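Local atomic coordinates of protein YPL144W (Saccharomyces cerevisiae, PDB entry 2Z5B), a protein that pairs with IRC25 in a heterodimeric chaperone that binds precursors of the 20S proteasome and facilitates formation of its alpha-ring. Residues S57-R70 with S108-L122. Sequence-based numbering, arbitrary orientation.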
loop_
_atom_site.group_PDB
_atom_site.type_symbol
_atom_site.label_atom_id
_atom_site.label_comp_id
_atom_site.label_asym_id
_atom_site.label_seq_id
_atom_site.Cartn_x
_atom_site.Cartn_y
_atom_site.Cartn_z
ATOM N N SER A 57 -6.689 1.989 -13.530
ATOM C CA SER A 57 -6.478 0.557 -13.276
ATOM C C SER A 57 -7.046 0.124 -11.935
ATOM O O SER A 57 -7.277 0.953 -11.065
ATOM C CB SER A 57 -4.992 0.228 -13.352
ATOM O OG SER A 57 -4.509 0.485 -14.662
ATOM N N SER A 58 -7.289 -1.178 -11.782
ATOM C CA SER A 58 -7.820 -1.717 -10.539
ATOM C C SER A 58 -6.713 -2.350 -9.724
ATOM O O SER A 58 -5.806 -2.955 -10.284
ATOM C CB SER A 58 -8.875 -2.793 -10.818
ATOM O OG SER A 58 -9.986 -2.254 -11.498
ATOM N N LEU A 59 -6.797 -2.220 -8.401
ATOM C CA LEU A 59 -5.918 -2.980 -7.515
ATOM C C LEU A 59 -6.557 -4.364 -7.389
ATOM O O LEU A 59 -7.546 -4.521 -6.684
ATOM C CB LEU A 59 -5.787 -2.299 -6.148
ATOM C CG LEU A 59 -4.662 -2.802 -5.223
ATOM C CD1 LEU A 59 -4.474 -1.930 -3.987
ATOM C CD2 LEU A 59 -4.876 -4.227 -4.799
ATOM N N SER A 60 -6.022 -5.348 -8.105
ATOM C CA SER A 60 -6.706 -6.641 -8.217
ATOM C C SER A 60 -6.368 -7.557 -7.062
ATOM O O SER A 60 -7.226 -8.296 -6.569
ATOM C CB SER A 60 -6.382 -7.318 -9.553
ATOM O OG SER A 60 -6.997 -6.624 -10.616
ATOM N N CYS A 61 -5.119 -7.495 -6.627
ATOM C CA CYS A 61 -4.652 -8.335 -5.524
ATOM C C CYS A 61 -3.477 -7.654 -4.829
ATOM O O CYS A 61 -2.679 -7.016 -5.498
ATOM C CB CYS A 61 -4.226 -9.701 -6.079
ATOM S SG CYS A 61 -3.739 -10.904 -4.819
ATOM N N TYR A 62 -3.405 -7.775 -3.496
ATOM C CA TYR A 62 -2.322 -7.218 -2.660
ATOM C C TYR A 62 -1.814 -8.394 -1.862
ATOM O O TYR A 62 -2.573 -8.964 -1.062
ATOM C CB TYR A 62 -2.871 -6.169 -1.683
ATOM C CG TYR A 62 -1.841 -5.278 -1.000
ATOM C CD1 TYR A 62 -0.623 -4.940 -1.630
ATOM C CD2 TYR A 62 -2.101 -4.726 0.252
ATOM C CE1 TYR A 62 0.290 -4.100 -1.002
ATOM C CE2 TYR A 62 -1.187 -3.885 0.877
ATOM C CZ TYR A 62 -0.004 -3.560 0.238
ATOM O OH TYR A 62 0.920 -2.732 0.861
ATOM N N TYR A 63 -0.568 -8.785 -2.106
ATOM C CA TYR A 63 -0.011 -10.003 -1.518
ATOM C C TYR A 63 1.204 -9.682 -0.671
ATOM O O TYR A 63 2.016 -8.872 -1.076
ATOM C CB TYR A 63 0.410 -10.982 -2.616
ATOM C CG TYR A 63 0.173 -12.424 -2.215
ATOM C CD1 TYR A 63 1.109 -13.129 -1.456
ATOM C CD2 TYR A 63 -0.991 -13.072 -2.587
ATOM C CE1 TYR A 63 0.858 -14.463 -1.067
ATOM C CE2 TYR A 63 -1.233 -14.393 -2.231
ATOM C CZ TYR A 63 -0.311 -15.075 -1.466
ATOM O OH TYR A 63 -0.578 -16.384 -1.117
ATOM N N TYR A 64 1.335 -10.343 0.484
ATOM C CA TYR A 64 2.456 -10.145 1.392
ATOM C C TYR A 64 3.268 -11.425 1.579
ATOM O O TYR A 64 2.678 -12.493 1.739
ATOM C CB TYR A 64 1.906 -9.704 2.753
ATOM C CG TYR A 64 2.951 -9.511 3.831
ATOM C CD1 TYR A 64 3.876 -8.479 3.745
ATOM C CD2 TYR A 64 2.992 -10.341 4.963
ATOM C CE1 TYR A 64 4.836 -8.281 4.726
ATOM C CE2 TYR A 64 3.970 -10.141 5.958
ATOM C CZ TYR A 64 4.864 -9.091 5.829
ATOM O OH TYR A 64 5.841 -8.870 6.776
ATOM N N ALA A 65 4.605 -11.312 1.584
ATOM C CA ALA A 65 5.483 -12.423 1.989
ATOM C C ALA A 65 6.674 -11.950 2.813
ATOM O O ALA A 65 7.100 -10.802 2.708
ATOM C CB ALA A 65 5.966 -13.214 0.787
ATOM N N ILE A 66 7.213 -12.852 3.630
ATOM C CA ILE A 66 8.321 -12.552 4.514
ATOM C C ILE A 66 9.056 -13.877 4.814
ATOM O O ILE A 66 8.410 -14.929 4.898
ATOM C CB ILE A 66 7.804 -11.822 5.825
ATOM C CG1 ILE A 66 8.968 -11.404 6.746
ATOM C CG2 ILE A 66 6.754 -12.666 6.564
ATOM C CD1 ILE A 66 8.573 -10.467 7.889
ATOM N N PRO A 67 10.405 -13.838 4.924
ATOM C CA PRO A 67 11.120 -15.045 5.342
ATOM C C PRO A 67 10.649 -15.453 6.735
ATOM O O PRO A 67 10.514 -14.594 7.605
ATOM C CB PRO A 67 12.585 -14.599 5.370
ATOM C CG PRO A 67 12.641 -13.365 4.486
ATOM C CD PRO A 67 11.321 -12.705 4.691
ATOM N N LEU A 68 10.365 -16.742 6.931
ATOM C CA LEU A 68 9.861 -17.222 8.226
ATOM C C LEU A 68 10.961 -17.245 9.298
ATOM O O LEU A 68 10.712 -16.883 10.444
ATOM C CB LEU A 68 9.200 -18.606 8.083
ATOM C CG LEU A 68 8.265 -19.275 9.123
ATOM C CD1 LEU A 68 8.849 -19.386 10.537
ATOM C CD2 LEU A 68 6.881 -18.641 9.200
ATOM N N MET A 69 12.175 -17.641 8.920
ATOM C CA MET A 69 13.248 -17.899 9.897
ATOM C C MET A 69 14.388 -16.869 9.903
ATOM O O MET A 69 14.171 -15.687 9.635
ATOM C CB MET A 69 13.805 -19.321 9.717
ATOM C CG MET A 69 12.804 -20.432 10.048
ATOM S SD MET A 69 13.173 -22.016 9.254
ATOM C CE MET A 69 13.597 -21.476 7.587
ATOM N N ARG A 70 15.596 -17.343 10.218
ATOM C CA ARG A 70 16.816 -16.528 10.361
ATOM C C ARG A 70 16.893 -15.855 11.729
ATOM O O ARG A 70 17.519 -16.378 12.657
ATOM C CB ARG A 70 16.991 -15.496 9.235
ATOM C CG ARG A 70 17.177 -16.083 7.838
ATOM C CD ARG A 70 15.965 -15.806 6.955
ATOM N NE ARG A 70 16.050 -16.506 5.675
ATOM C CZ ARG A 70 15.275 -17.525 5.309
ATOM N NH1 ARG A 70 14.318 -17.987 6.112
ATOM N NH2 ARG A 70 15.458 -18.083 4.121
ATOM N N SER A 108 10.645 -12.077 -2.051
ATOM C CA SER A 108 11.037 -12.231 -0.655
ATOM C C SER A 108 12.184 -13.246 -0.508
ATOM O O SER A 108 13.156 -12.986 0.200
ATOM C CB SER A 108 9.832 -12.628 0.187
ATOM O OG SER A 108 10.177 -12.660 1.556
ATOM N N GLU A 109 12.068 -14.388 -1.181
ATOM C CA GLU A 109 13.162 -15.367 -1.222
ATOM C C GLU A 109 14.422 -14.754 -1.825
ATOM O O GLU A 109 15.508 -14.836 -1.241
ATOM C CB GLU A 109 12.744 -16.622 -2.003
ATOM C CG GLU A 109 11.803 -17.519 -1.234
ATOM C CD GLU A 109 11.205 -18.645 -2.063
ATOM O OE1 GLU A 109 10.446 -18.348 -3.018
ATOM O OE2 GLU A 109 11.472 -19.828 -1.727
ATOM N N ARG A 110 14.275 -14.117 -2.982
ATOM C CA ARG A 110 15.422 -13.615 -3.715
ATOM C C ARG A 110 16.229 -12.619 -2.893
ATOM O O ARG A 110 17.459 -12.630 -2.923
ATOM C CB ARG A 110 14.986 -13.013 -5.060
ATOM C CG ARG A 110 16.125 -12.560 -5.973
ATOM C CD ARG A 110 17.187 -13.652 -6.193
ATOM N NE ARG A 110 18.284 -13.194 -7.049
ATOM C CZ ARG A 110 19.273 -12.391 -6.660
ATOM N NH1 ARG A 110 19.322 -11.926 -5.419
ATOM N NH2 ARG A 110 20.219 -12.040 -7.527
ATOM N N PHE A 111 15.540 -11.777 -2.132
ATOM C CA PHE A 111 16.213 -10.665 -1.484
ATOM C C PHE A 111 16.220 -10.736 0.028
ATOM O O PHE A 111 16.752 -9.846 0.685
ATOM C CB PHE A 111 15.653 -9.338 -2.006
ATOM C CG PHE A 111 15.815 -9.182 -3.488
ATOM C CD1 PHE A 111 17.080 -8.945 -4.044
ATOM C CD2 PHE A 111 14.722 -9.308 -4.333
ATOM C CE1 PHE A 111 17.238 -8.822 -5.412
ATOM C CE2 PHE A 111 14.872 -9.188 -5.701
ATOM C CZ PHE A 111 16.130 -8.939 -6.243
ATOM N N ASN A 112 15.645 -11.815 0.557
ATOM C CA ASN A 112 15.616 -12.096 1.984
ATOM C C ASN A 112 15.051 -10.925 2.792
ATOM O O ASN A 112 15.644 -10.488 3.779
ATOM C CB ASN A 112 17.009 -12.535 2.474
ATOM C CG ASN A 112 16.998 -13.091 3.902
ATOM O OD1 ASN A 112 18.036 -13.131 4.566
ATOM N ND2 ASN A 112 15.840 -13.519 4.370
ATOM N N ARG A 113 13.898 -10.423 2.352
ATOM C CA ARG A 113 13.208 -9.339 3.050
ATOM C C ARG A 113 11.700 -9.434 2.833
ATOM O O ARG A 113 11.260 -10.121 1.915
ATOM C CB ARG A 113 13.725 -7.988 2.557
ATOM C CG ARG A 113 13.467 -7.705 1.092
ATOM C CD ARG A 113 14.427 -6.655 0.599
ATOM N NE ARG A 113 14.619 -5.658 1.632
ATOM C CZ ARG A 113 15.800 -5.299 2.126
ATOM N NH1 ARG A 113 15.844 -4.391 3.085
ATOM N NH2 ARG A 113 16.920 -5.814 1.647
ATOM N N PRO A 114 10.905 -8.738 3.668
ATOM C CA PRO A 114 9.471 -8.809 3.425
ATOM C C PRO A 114 9.150 -8.093 2.102
ATOM O O PRO A 114 9.947 -7.254 1.650
ATOM C CB PRO A 114 8.857 -8.075 4.623
ATOM C CG PRO A 114 10.001 -7.866 5.616
ATOM C CD PRO A 114 11.243 -7.855 4.802
ATOM N N CYS A 115 8.027 -8.469 1.487
ATOM C CA CYS A 115 7.609 -7.930 0.195
ATOM C C CYS A 115 6.097 -7.799 0.166
ATOM O O CYS A 115 5.387 -8.723 0.585
ATOM C CB CYS A 115 8.038 -8.871 -0.961
ATOM S SG CYS A 115 7.728 -8.201 -2.633
ATOM N N TYR A 116 5.628 -6.658 -0.336
ATOM C CA TYR A 116 4.236 -6.402 -0.594
ATOM C C TYR A 116 4.123 -6.266 -2.106
ATOM O O TYR A 116 4.870 -5.500 -2.722
ATOM C CB TYR A 116 3.781 -5.092 0.050
ATOM C CG TYR A 116 3.793 -5.088 1.561
ATOM C CD1 TYR A 116 4.988 -4.926 2.272
ATOM C CD2 TYR A 116 2.605 -5.213 2.280
ATOM C CE1 TYR A 116 4.998 -4.906 3.657
ATOM C CE2 TYR A 116 2.608 -5.177 3.671
ATOM C CZ TYR A 116 3.811 -5.032 4.339
ATOM O OH TYR A 116 3.840 -5.017 5.706
ATOM N N VAL A 117 3.191 -7.001 -2.705
ATOM C CA VAL A 117 3.007 -6.910 -4.154
ATOM C C VAL A 117 1.568 -6.556 -4.508
ATOM O O VAL A 117 0.631 -7.178 -4.033
ATOM C CB VAL A 117 3.398 -8.239 -4.857
ATOM C CG1 VAL A 117 2.895 -8.284 -6.273
ATOM C CG2 VAL A 117 4.894 -8.390 -4.881
ATOM N N THR A 118 1.401 -5.552 -5.355
ATOM C CA THR A 118 0.106 -5.267 -5.928
ATOM C C THR A 118 0.091 -5.653 -7.392
ATOM O O THR A 118 0.981 -5.235 -8.129
ATOM C CB THR A 118 -0.183 -3.744 -5.876
ATOM O OG1 THR A 118 -0.267 -3.324 -4.504
ATOM C CG2 THR A 118 -1.480 -3.429 -6.577
ATOM N N TRP A 119 -0.949 -6.376 -7.824
ATOM C CA TRP A 119 -1.193 -6.541 -9.245
ATOM C C TRP A 119 -2.258 -5.525 -9.675
ATOM O O TRP A 119 -3.370 -5.510 -9.155
ATOM C CB TRP A 119 -1.546 -7.986 -9.685
ATOM C CG TRP A 119 -1.724 -7.988 -11.205
ATOM C CD1 TRP A 119 -2.887 -7.798 -11.876
ATOM C CD2 TRP A 119 -0.688 -8.069 -12.205
ATOM N NE1 TRP A 119 -2.651 -7.783 -13.235
ATOM C CE2 TRP A 119 -1.308 -7.945 -13.461
ATOM C CE3 TRP A 119 0.708 -8.240 -12.152
ATOM C CZ2 TRP A 119 -0.590 -8.012 -14.669
ATOM C CZ3 TRP A 119 1.423 -8.301 -13.347
ATOM C CH2 TRP A 119 0.779 -8.187 -14.586
ATOM N N SER A 120 -1.850 -4.640 -10.575
ATOM C CA SER A 120 -2.671 -3.561 -11.103
ATOM C C SER A 120 -3.220 -3.999 -12.456
ATOM O O SER A 120 -2.450 -4.291 -13.364
ATOM C CB SER A 120 -1.802 -2.295 -11.273
ATOM O OG SER A 120 -2.482 -1.311 -12.049
ATOM N N SER A 121 -4.545 -4.010 -12.586
ATOM C CA SER A 121 -5.215 -4.484 -13.796
ATOM C C SER A 121 -5.735 -3.339 -14.646
ATOM O O SER A 121 -6.582 -2.579 -14.200
ATOM C CB SER A 121 -6.389 -5.392 -13.427
ATOM O OG SER A 121 -5.916 -6.595 -12.842
ATOM N N LEU A 122 -5.223 -3.226 -15.867
ATOM C CA LEU A 122 -5.808 -2.317 -16.846
ATOM C C LEU A 122 -7.315 -2.572 -16.991
ATOM O O LEU A 122 -7.772 -3.711 -16.877
ATOM C CB LEU A 122 -5.123 -2.466 -18.215
ATOM C CG LEU A 122 -3.693 -1.935 -18.376
ATOM C CD1 LEU A 122 -3.165 -2.161 -19.803
ATOM C CD2 LEU A 122 -3.576 -0.443 -17.995
HETATM O O HOH W 1 -1.842 -1.281 -14.750
#
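Tyr116 sits between Tyr62 and Tyr64, three rings gathered on one face of two neighbouring strands. The CD1/CE1 side of Tyr64 comes down over a face of Tyr116, with CD1 above the ring centre and Tyr64 CE1 3.4 Å from Tyr116 CZ; the planes are inclined by 48°. Tyr64 reaches there because its CG lies anti to the backbone N (chi1 178°). Tyr62 arrives with its hydroxyl end, OH being 3.3 Å from Tyr116 CD2, and that hydroxyl is hydrogen-bonded to Ser144 of the YLR021W subunit. A little further along, Tyr62 CD1 packs on Thr118 OG1 at 3.3 Å. With an alanine in place of Tyr116, Tyr64 would probably lose the ring beneath it and be freer to turn, while the end of Tyr62 would lose one of its neighbours.

Beneath the rings the backbones are joined by hydrogen bonds, among them Val117 N to Tyr63 O at 2.7 Å and Ala65 N to Cys115 O at 2.9 Å. At Ser60 and Cys61, which together face Trp119, a beta bulge shifts the register; Ser60 N and Cys61 O bond Trp119, while Cys61 N is buried without a partner.

The result is an antiparallel pair inside a six-stranded mixed sheet: Cys61 and Cys115 face helix 94-111, while Leu59, Tyr62, Tyr116 and Thr118 meet the YLR021W chain, the sheet face used for heterodimer formation.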